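Local atomic coordinates of EvdO1 (Micromonospora carbonacea, PDB entry 4XBZ), a protein that is probably a metal-dependent oxygenase of the phytanoyl-CoA dioxygenase family, carrying out an oxidative cyclization in orthosomycin biosynthesis. Residues E276-I289 with F304-R318. Residues are numbered along the deposited sequence; the frame is centred on the assembly and turned at random.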
ATOM      1  N   GLU A 276      14.869 -16.492   7.933  1.00 34.93           N
ATOM      2  CA  GLU A 276      14.097 -17.622   8.456  1.00 39.58           C
ATOM      3  C   GLU A 276      12.773 -17.204   9.120  1.00 33.34           C
ATOM      4  O   GLU A 276      11.767 -17.915   9.040  1.00 31.72           O
ATOM      5  CB  GLU A 276      14.966 -18.396   9.463  1.00 37.38           C
ATOM      6  CG  GLU A 276      14.328 -19.624  10.099  1.00 45.71           C
ATOM      7  CD  GLU A 276      15.175 -20.197  11.240  1.00 46.60           C
ATOM      8  OE1 GLU A 276      15.926 -19.429  11.884  1.00 41.69           O
ATOM      9  OE2 GLU A 276      15.095 -21.416  11.487  1.00 49.96           O
ATOM     10  N   TYR A 277      12.788 -16.050   9.780  1.00 33.77           N
ATOM     11  CA  TYR A 277      11.606 -15.527  10.465  1.00 32.03           C
ATOM     12  C   TYR A 277      10.378 -15.502   9.557  1.00 29.11           C
ATOM     13  O   TYR A 277       9.296 -15.885   9.986  1.00 28.42           O
ATOM     14  CB  TYR A 277      11.899 -14.127  11.008  1.00 28.09           C
ATOM     15  CG  TYR A 277      10.791 -13.472  11.828  1.00 29.95           C
ATOM     16  CD1 TYR A 277      10.528 -13.879  13.147  1.00 25.68           C
ATOM     17  CD2 TYR A 277      10.045 -12.410  11.306  1.00 25.83           C
ATOM     18  CE1 TYR A 277       9.550 -13.271  13.898  1.00 26.23           C
ATOM     19  CE2 TYR A 277       9.058 -11.782  12.063  1.00 28.52           C
ATOM     20  CZ  TYR A 277       8.819 -12.217  13.357  1.00 29.07           C
ATOM     21  OH  TYR A 277       7.840 -11.614  14.103  1.00 28.60           O
ATOM     22  N   ILE A 278      10.567 -15.095   8.300  1.00 29.55           N
ATOM     23  CA  ILE A 278       9.465 -14.933   7.356  1.00 27.67           C
ATOM     24  C   ILE A 278       8.626 -16.206   7.200  1.00 27.91           C
ATOM     25  O   ILE A 278       7.404 -16.177   7.343  1.00 25.89           O
ATOM     26  CB  ILE A 278       9.991 -14.497   5.959  1.00 35.07           C
ATOM     27  CG1 ILE A 278      10.786 -13.190   6.062  1.00 29.37           C
ATOM     28  CG2 ILE A 278       8.843 -14.385   4.952  1.00 25.11           C
ATOM     29  CD1 ILE A 278      11.280 -12.663   4.750  1.00 30.33           C
ATOM     30  N   GLY A 279       9.285 -17.325   6.911  1.00 27.08           N
ATOM     31  CA  GLY A 279       8.576 -18.579   6.744  1.00 26.33           C
ATOM     32  C   GLY A 279       7.825 -19.008   7.994  1.00 29.51           C
ATOM     33  O   GLY A 279       6.715 -19.532   7.903  1.00 31.87           O
ATOM     34  N   LEU A 280       8.425 -18.774   9.163  1.00 24.21           N
ATOM     35  CA  LEU A 280       7.819 -19.192  10.422  1.00 29.89           C
ATOM     36  C   LEU A 280       6.552 -18.379  10.715  1.00 32.41           C
ATOM     37  O   LEU A 280       5.523 -18.937  11.126  1.00 32.46           O
ATOM     38  CB  LEU A 280       8.832 -19.075  11.570  1.00 29.19           C
ATOM     39  CG  LEU A 280      10.083 -19.939  11.339  1.00 30.96           C
ATOM     40  CD1 LEU A 280      11.216 -19.631  12.321  1.00 30.05           C
ATOM     41  CD2 LEU A 280       9.727 -21.413  11.368  1.00 29.50           C
ATOM     42  N   LYS A 281       6.609 -17.067  10.484  1.00 28.42           N
ATOM     43  CA  LYS A 281       5.440 -16.241  10.743  1.00 27.47           C
ATOM     44  C   LYS A 281       4.338 -16.500   9.724  1.00 28.03           C
ATOM     45  O   LYS A 281       3.155 -16.392  10.054  1.00 29.48           O
ATOM     46  CB  LYS A 281       5.813 -14.758  10.782  1.00 26.49           C
ATOM     47  CG  LYS A 281       6.803 -14.424  11.878  1.00 26.63           C
ATOM     48  CD  LYS A 281       6.452 -15.132  13.212  1.00 28.16           C
ATOM     49  CE  LYS A 281       5.090 -14.683  13.794  1.00 29.57           C
ATOM     50  NZ  LYS A 281       5.155 -13.394  14.563  1.00 26.86           N
ATOM     51  N   GLN A 282       4.714 -16.869   8.501  1.00 28.30           N
ATOM     52  CA  GLN A 282       3.725 -17.301   7.521  1.00 30.16           C
ATOM     53  C   GLN A 282       2.981 -18.531   8.037  1.00 29.38           C
ATOM     54  O   GLN A 282       1.766 -18.659   7.859  1.00 28.94           O
ATOM     55  CB  GLN A 282       4.384 -17.602   6.167  1.00 30.40           C
ATOM     56  CG  GLN A 282       4.768 -16.353   5.378  1.00 29.75           C
ATOM     57  CD  GLN A 282       5.547 -16.664   4.110  1.00 29.08           C
ATOM     58  OE1 GLN A 282       6.407 -17.544   4.091  1.00 31.07           O
ATOM     59  NE2 GLN A 282       5.258 -15.936   3.052  1.00 29.32           N
ATOM     60  N   GLN A 283       3.725 -19.433   8.670  1.00 27.85           N
ATOM     61  CA  GLN A 283       3.146 -20.630   9.267  1.00 34.07           C
ATOM     62  C   GLN A 283       2.216 -20.253  10.425  1.00 30.68           C
ATOM     63  O   GLN A 283       1.141 -20.843  10.583  1.00 31.51           O
ATOM     64  CB  GLN A 283       4.232 -21.586   9.768  1.00 35.44           C
ATOM     65  CG  GLN A 283       5.054 -22.328   8.701  1.00 34.46           C
ATOM     66  CD  GLN A 283       5.735 -23.556   9.297  1.00 37.59           C
ATOM     67  OE1 GLN A 283       5.063 -24.472   9.770  1.00 40.97           O
ATOM     68  NE2 GLN A 283       7.060 -23.557   9.320  1.00 38.74           N
ATOM     69  N   VAL A 284       2.642 -19.283  11.233  1.00 28.33           N
ATOM     70  CA  VAL A 284       1.784 -18.719  12.277  1.00 30.25           C
ATOM     71  C   VAL A 284       0.471 -18.183  11.658  1.00 31.84           C
ATOM     72  O   VAL A 284      -0.626 -18.524  12.118  1.00 32.55           O
ATOM     73  CB  VAL A 284       2.493 -17.579  13.046  1.00 28.97           C
ATOM     74  CG1 VAL A 284       1.526 -16.892  14.013  1.00 26.69           C
ATOM     75  CG2 VAL A 284       3.715 -18.097  13.763  1.00 23.83           C
ATOM     76  N   LEU A 285       0.589 -17.381  10.599  1.00 27.67           N
ATOM     77  CA  LEU A 285      -0.587 -16.794   9.949  1.00 28.29           C
ATOM     78  C   LEU A 285      -1.550 -17.872   9.447  1.00 34.08           C
ATOM     79  O   LEU A 285      -2.772 -17.796   9.660  1.00 34.06           O
ATOM     80  CB  LEU A 285      -0.173 -15.895   8.782  1.00 23.28           C
ATOM     81  CG  LEU A 285      -1.313 -15.092   8.148  1.00 27.91           C
ATOM     82  CD1 LEU A 285      -1.912 -14.170   9.176  1.00 22.75           C
ATOM     83  CD2 LEU A 285      -0.861 -14.283   6.927  1.00 25.28           C
ATOM     84  N   ARG A 286      -0.996 -18.872   8.771  1.00 31.86           N
ATOM     85  CA  ARG A 286      -1.817 -19.930   8.194  1.00 33.13           C
ATOM     86  C   ARG A 286      -2.420 -20.789   9.301  1.00 33.26           C
ATOM     87  O   ARG A 286      -3.546 -21.267   9.183  1.00 34.08           O
ATOM     88  CB  ARG A 286      -0.997 -20.787   7.219  1.00 35.13           C
ATOM     89  CG  ARG A 286      -0.419 -19.994   6.059  1.00 32.80           C
ATOM     90  CD  ARG A 286       0.422 -20.852   5.147  1.00 34.97           C
ATOM     91  NE  ARG A 286      -0.398 -21.458   4.112  1.00 38.99           N
ATOM     92  CZ  ARG A 286      -0.590 -22.762   3.988  1.00 40.34           C
ATOM     93  NH1 ARG A 286      -0.002 -23.600   4.834  1.00 37.36           N
ATOM     94  NH2 ARG A 286      -1.362 -23.227   3.015  1.00 43.86           N
ATOM     95  N   SER A 287      -1.673 -20.962  10.386  1.00 31.66           N
ATOM     96  CA  SER A 287      -2.181 -21.714  11.509  1.00 30.17           C
ATOM     97  C   SER A 287      -3.354 -20.983  12.152  1.00 36.86           C
ATOM     98  O   SER A 287      -4.356 -21.608  12.490  1.00 35.68           O
ATOM     99  CB  SER A 287      -1.085 -21.965  12.530  1.00 33.90           C
ATOM    100  OG  SER A 287      -1.617 -22.681  13.627  1.00 40.51           O
ATOM    101  N   CYS A 288      -3.245 -19.663  12.300  1.00 33.14           N
ATOM    102  CA  CYS A 288      -4.313 -18.899  12.944  1.00 35.90           C
ATOM    103  C   CYS A 288      -5.557 -18.845  12.067  1.00 34.83           C
ATOM    104  O   CYS A 288      -6.687 -18.904  12.568  1.00 32.83           O
ATOM    105  CB  CYS A 288      -3.855 -17.477  13.287  1.00 30.28           C
ATOM    106  SG  CYS A 288      -2.525 -17.368  14.514  1.00 30.44           S
ATOM    107  N   ILE A 289      -5.348 -18.737  10.759  1.00 33.52           N
ATOM    108  CA  ILE A 289      -6.471 -18.657   9.844  1.00 32.46           C
ATOM    109  C   ILE A 289      -7.247 -19.960   9.915  1.00 35.40           C
ATOM    110  O   ILE A 289      -8.479 -19.953   9.942  1.00 36.93           O
ATOM    111  CB  ILE A 289      -6.029 -18.369   8.390  1.00 33.19           C
ATOM    112  CG1 ILE A 289      -5.523 -16.931   8.264  1.00 30.90           C
ATOM    113  CG2 ILE A 289      -7.195 -18.560   7.431  1.00 29.95           C
ATOM    114  CD1 ILE A 289      -4.918 -16.594   6.926  1.00 25.43           C
ATOM    115  N   PHE A 304      -9.807 -15.597   5.214  1.00 33.41           N
ATOM    116  CA  PHE A 304      -8.756 -14.954   4.428  1.00 34.92           C
ATOM    117  C   PHE A 304      -7.939 -15.955   3.597  1.00 33.45           C
ATOM    118  O   PHE A 304      -7.462 -16.979   4.105  1.00 33.57           O
ATOM    119  CB  PHE A 304      -7.824 -14.141   5.331  1.00 32.01           C
ATOM    120  CG  PHE A 304      -6.728 -13.421   4.582  1.00 32.51           C
ATOM    121  CD1 PHE A 304      -7.034 -12.454   3.631  1.00 33.38           C
ATOM    122  CD2 PHE A 304      -5.396 -13.704   4.832  1.00 31.64           C
ATOM    123  CE1 PHE A 304      -6.038 -11.794   2.941  1.00 28.52           C
ATOM    124  CE2 PHE A 304      -4.396 -13.040   4.145  1.00 31.23           C
ATOM    125  CZ  PHE A 304      -4.716 -12.086   3.204  1.00 30.09           C
ATOM    126  N   ASP A 305      -7.791 -15.630   2.315  1.00 34.49           N
ATOM    127  CA  ASP A 305      -7.029 -16.425   1.356  1.00 31.20           C
ATOM    128  C   ASP A 305      -5.629 -15.834   1.186  1.00 34.15           C
ATOM    129  O   ASP A 305      -5.430 -14.913   0.383  1.00 32.92           O
ATOM    130  CB  ASP A 305      -7.767 -16.470   0.003  1.00 33.16           C
ATOM    131  CG  ASP A 305      -7.121 -17.432  -1.002  1.00 39.21           C
ATOM    132  OD1 ASP A 305      -6.424 -18.381  -0.584  1.00 37.88           O
ATOM    133  OD2 ASP A 305      -7.318 -17.244  -2.222  1.00 42.87           O
ATOM    134  N   TYR A 306      -4.662 -16.362   1.939  1.00 32.17           N
ATOM    135  CA  TYR A 306      -3.293 -15.826   1.944  1.00 30.98           C
ATOM    136  C   TYR A 306      -2.472 -16.318   0.735  1.00 31.93           C
ATOM    137  O   TYR A 306      -2.124 -17.490   0.639  1.00 34.56           O
ATOM    138  CB  TYR A 306      -2.593 -16.195   3.250  1.00 23.14           C
ATOM    139  CG  TYR A 306      -1.199 -15.624   3.421  1.00 26.89           C
ATOM    140  CD1 TYR A 306      -0.927 -14.271   3.216  1.00 24.62           C
ATOM    141  CD2 TYR A 306      -0.157 -16.441   3.821  1.00 25.47           C
ATOM    142  CE1 TYR A 306       0.378 -13.763   3.396  1.00 24.23           C
ATOM    143  CE2 TYR A 306       1.124 -15.959   4.004  1.00 25.45           C
ATOM    144  CZ  TYR A 306       1.403 -14.633   3.799  1.00 27.92           C
ATOM    145  OH  TYR A 306       2.710 -14.207   4.003  1.00 23.16           O
ATOM    146  N   GLN A 307      -2.155 -15.405  -0.173  1.00 30.86           N
ATOM    147  CA  GLN A 307      -1.532 -15.770  -1.450  1.00 31.57           C
ATOM    148  C   GLN A 307      -0.396 -14.823  -1.827  1.00 29.61           C
ATOM    149  O   GLN A 307      -0.566 -13.942  -2.650  1.00 26.21           O
ATOM    150  CB  GLN A 307      -2.579 -15.781  -2.579  1.00 29.91           C
ATOM    151  CG  GLN A 307      -3.685 -16.840  -2.426  1.00 37.08           C
ATOM    152  CD  GLN A 307      -3.159 -18.275  -2.510  1.00 42.41           C
ATOM    153  OE1 GLN A 307      -2.098 -18.531  -3.088  1.00 44.73           O
ATOM    154  NE2 GLN A 307      -3.897 -19.215  -1.917  1.00 36.30           N
ATOM    155  N   PRO A 308       0.771 -14.989  -1.207  1.00 29.68           N
ATOM    156  CA  PRO A 308       1.868 -14.104  -1.601  1.00 28.75           C
ATOM    157  C   PRO A 308       2.517 -14.553  -2.899  1.00 27.02           C
ATOM    158  O   PRO A 308       2.202 -15.638  -3.367  1.00 32.64           O
ATOM    159  CB  PRO A 308       2.843 -14.217  -0.430  1.00 26.44           C
ATOM    160  CG  PRO A 308       2.524 -15.489   0.207  1.00 28.70           C
ATOM    161  CD  PRO A 308       1.074 -15.741   0.014  1.00 26.51           C
ATOM    162  N   ALA A 309       3.390 -13.734  -3.473  1.00 27.65           N
ATOM    163  CA  ALA A 309       4.159 -14.153  -4.645  1.00 32.94           C
ATOM    164  C   ALA A 309       4.909 -15.452  -4.346  1.00 31.97           C
ATOM    165  O   ALA A 309       5.341 -15.656  -3.211  1.00 30.61           O
ATOM    166  CB  ALA A 309       5.125 -13.073  -5.063  1.00 32.20           C
ATOM    167  N   GLU A 310       5.058 -16.317  -5.356  1.00 32.74           N
ATOM    168  CA  GLU A 310       5.596 -17.664  -5.150  1.00 33.02           C
ATOM    169  C   GLU A 310       7.003 -17.654  -4.575  1.00 30.56           C
ATOM    170  O   GLU A 310       7.280 -18.396  -3.643  1.00 35.20           O
ATOM    171  CB  GLU A 310       5.592 -18.478  -6.451  1.00 40.66           C
ATOM    172  CG  GLU A 310       4.213 -18.715  -7.076  1.00 48.17           C
ATOM    173  CD  GLU A 310       3.296 -19.586  -6.219  1.00 51.92           C
ATOM    174  OE1 GLU A 310       3.809 -20.277  -5.313  1.00 52.93           O
ATOM    175  OE2 GLU A 310       2.061 -19.580  -6.453  1.00 52.12           O
ATOM    176  N   SER A 311       7.886 -16.805  -5.091  1.00 28.05           N
ATOM    177  CA  SER A 311       9.262 -16.750  -4.582  1.00 31.61           C
ATOM    178  C   SER A 311       9.361 -16.256  -3.123  1.00 32.62           C
ATOM    179  O   SER A 311      10.459 -16.037  -2.599  1.00 33.14           O
ATOM    180  CB  SER A 311      10.116 -15.845  -5.460  1.00 28.01           C
ATOM    181  OG  SER A 311       9.695 -14.495  -5.296  1.00 32.79           O
ATOM    182  N   LEU A 312       8.213 -16.049  -2.490  1.00 33.38           N
ATOM    183  CA  LEU A 312       8.166 -15.595  -1.107  1.00 36.52           C
ATOM    184  C   LEU A 312       7.276 -16.484  -0.235  1.00 36.95           C
ATOM    185  O   LEU A 312       6.975 -16.137   0.905  1.00 36.39           O
ATOM    186  CB  LEU A 312       7.674 -14.157  -1.047  1.00 31.14           C
ATOM    187  CG  LEU A 312       8.615 -13.088  -1.593  1.00 30.18           C
ATOM    188  CD1 LEU A 312       7.804 -11.896  -2.038  1.00 25.06           C
ATOM    189  CD2 LEU A 312       9.602 -12.686  -0.531  1.00 26.46           C
ATOM    190  N   ARG A 313       6.827 -17.613  -0.771  1.00 32.36           N
ATOM    191  CA  ARG A 313       6.233 -18.625   0.083  1.00 33.61           C
ATOM    192  C   ARG A 313       7.375 -19.425   0.687  1.00 37.68           C
ATOM    193  O   ARG A 313       8.226 -19.955  -0.027  1.00 41.09           O
ATOM    194  CB  ARG A 313       5.262 -19.499  -0.694  1.00 30.33           C
ATOM    195  CG  ARG A 313       4.145 -18.671  -1.278  1.00 32.39           C
ATOM    196  CD  ARG A 313       3.390 -19.395  -2.365  1.00 36.51           C
ATOM    197  NE  ARG A 313       2.326 -18.547  -2.895  1.00 37.01           N
ATOM    198  CZ  ARG A 313       1.033 -18.855  -2.873  1.00 41.95           C
ATOM    199  NH1 ARG A 313       0.628 -20.017  -2.370  1.00 45.34           N
ATOM    200  NH2 ARG A 313       0.144 -18.003  -3.370  1.00 35.92           N
ATOM    201  N   HIS A 314       7.420 -19.461   2.011  1.00 38.53           N
ATOM    202  CA  HIS A 314       8.529 -20.059   2.734  1.00 37.24           C
ATOM    203  C   HIS A 314       8.025 -20.944   3.863  1.00 38.20           C
ATOM    204  O   HIS A 314       8.802 -21.456   4.666  1.00 38.27           O
ATOM    205  CB  HIS A 314       9.443 -18.970   3.288  1.00 35.99           C
ATOM    206  CG  HIS A 314      10.161 -18.192   2.233  1.00 40.31           C
ATOM    207  ND1 HIS A 314      11.028 -18.780   1.337  1.00 43.97           N
ATOM    208  CD2 HIS A 314      10.148 -16.871   1.933  1.00 35.67           C
ATOM    209  CE1 HIS A 314      11.509 -17.857   0.523  1.00 42.36           C
ATOM    210  NE2 HIS A 314      10.994 -16.690   0.867  1.00 42.70           N
ATOM    211  N   TRP A 315       6.716 -21.146   3.903  1.00 37.55           N
ATOM    212  CA  TRP A 315       6.096 -21.851   5.010  1.00 39.06           C
ATOM    213  C   TRP A 315       6.197 -23.360   4.876  1.00 45.60           C
ATOM    214  O   TRP A 315       5.477 -24.099   5.543  1.00 49.76           O
ATOM    215  CB  TRP A 315       4.637 -21.446   5.143  1.00 37.87           C
ATOM    216  CG  TRP A 315       3.751 -21.817   3.974  1.00 40.58           C
ATOM    217  CD1 TRP A 315       3.315 -23.068   3.635  1.00 37.97           C
ATOM    218  CD2 TRP A 315       3.147 -20.916   3.036  1.00 36.30           C
ATOM    219  NE1 TRP A 315       2.499 -23.001   2.536  1.00 39.90           N
ATOM    220  CE2 TRP A 315       2.376 -21.691   2.150  1.00 38.68           C
ATOM    221  CE3 TRP A 315       3.185 -19.530   2.860  1.00 34.72           C
ATOM    222  CZ2 TRP A 315       1.652 -21.127   1.102  1.00 37.95           C
ATOM    223  CZ3 TRP A 315       2.469 -18.976   1.827  1.00 34.54           C
ATOM    224  CH2 TRP A 315       1.713 -19.772   0.956  1.00 35.26           C
ATOM    225  N   VAL A 316       7.081 -23.818   4.004  1.00 45.83           N
ATOM    226  CA  VAL A 316       7.391 -25.234   3.934  1.00 50.52           C
ATOM    227  C   VAL A 316       8.888 -25.428   4.159  1.00 47.87           C
ATOM    228  O   VAL A 316       9.365 -26.554   4.234  1.00 51.98           O
ATOM    229  CB  VAL A 316       6.961 -25.848   2.579  1.00 52.51           C
ATOM    230  CG1 VAL A 316       5.484 -25.549   2.302  1.00 45.32           C
ATOM    231  CG2 VAL A 316       7.848 -25.330   1.448  1.00 49.12           C
ATOM    232  N   ASP A 317       9.616 -24.316   4.274  1.00 50.85           N
ATOM    233  CA  ASP A 317      11.077 -24.328   4.429  1.00 51.60           C
ATOM    234  C   ASP A 317      11.541 -24.969   5.725  1.00 50.91           C
ATOM    235  O   ASP A 317      12.678 -25.432   5.830  1.00 51.85           O
ATOM    236  CB  ASP A 317      11.643 -22.910   4.377  1.00 48.93           C
ATOM    237  CG  ASP A 317      11.610 -22.315   2.991  1.00 51.49           C
ATOM    238  OD1 ASP A 317      10.875 -22.846   2.125  1.00 53.59           O
ATOM    239  OD2 ASP A 317      12.318 -21.305   2.779  1.00 51.31           O
ATOM    240  N   ARG A 318      10.668 -24.952   6.722  1.00 48.20           N
ATOM    241  CA  ARG A 318      10.986 -25.506   8.027  1.00 53.72           C
ATOM    242  C   ARG A 318       9.923 -26.551   8.351  1.00 56.22           C
ATOM    243  O   ARG A 318       8.838 -26.540   7.755  1.00 51.10           O
ATOM    244  CB  ARG A 318      11.044 -24.400   9.103  1.00 49.63           C
ATOM    245  CG  ARG A 318      12.461 -23.908   9.473  1.00 48.79           C
ATOM    246  CD  ARG A 318      13.262 -23.493   8.244  1.00 51.21           C
ATOM    247  NE  ARG A 318      14.624 -23.045   8.543  1.00 52.16           N
ATOM    248  CZ  ARG A 318      15.586 -22.907   7.625  1.00 56.55           C
ATOM    249  NH1 ARG A 318      15.345 -23.194   6.346  1.00 57.62           N
ATOM    250  NH2 ARG A 318      16.794 -22.488   7.982  1.00 52.62           N
TER
HETATM  251  O   HOH W   1       9.045 -21.963   7.668  1.00 34.32           O
HETATM  252  O   HOH W   2       3.454 -25.377   6.858  1.00 41.20           O
HETATM  253  O   HOH W   3      -1.916 -19.566   2.690  1.00 35.44           O
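Q282 sets its CG anti to its own carbonyl carbon (chi1 -76°) and runs on extended, which carries its amide off the helix into the bend of 304-318; W315 holds its CG between backbone N and carbonyl carbon (chi1 64°), turning the indole along the helix toward R286. Q282 NE2 gives a short, fairly straight bond to L312 O (2.8 Å) and a second to Y306 OH at 3.2 Å, both partners near the amide plane, while Q282 OE1 accepts H314 N at 3.0 Å. With an alanine here, L312 O and H314 N are likely to lose these mates, and a gap would open beside Y306. One turn on, the R286 guanidinium lies flat on the indole of W315 in a stacked cation-pi contact, planes 3° apart, and R286 CD adds a CH-pi contact over the five-membered ring; R313 CB covers the other indole face. A water links R286 NE to Y306 O. L285 CD2 sits squarely over the Y306 ring, 3.5 Å from its centroid, with P308 CD on the opposite face. I289 CD1 meets the F304 ring at its edge, 3.6 Å from F304 CD2. A side chain at G279 would run into H314 O, which G279 CA approaches to 3.6 Å in a CA-H...O contact. This is a C-terminal segment folded back over helix 275-293, against strand 139-147 of the double-stranded beta-helix.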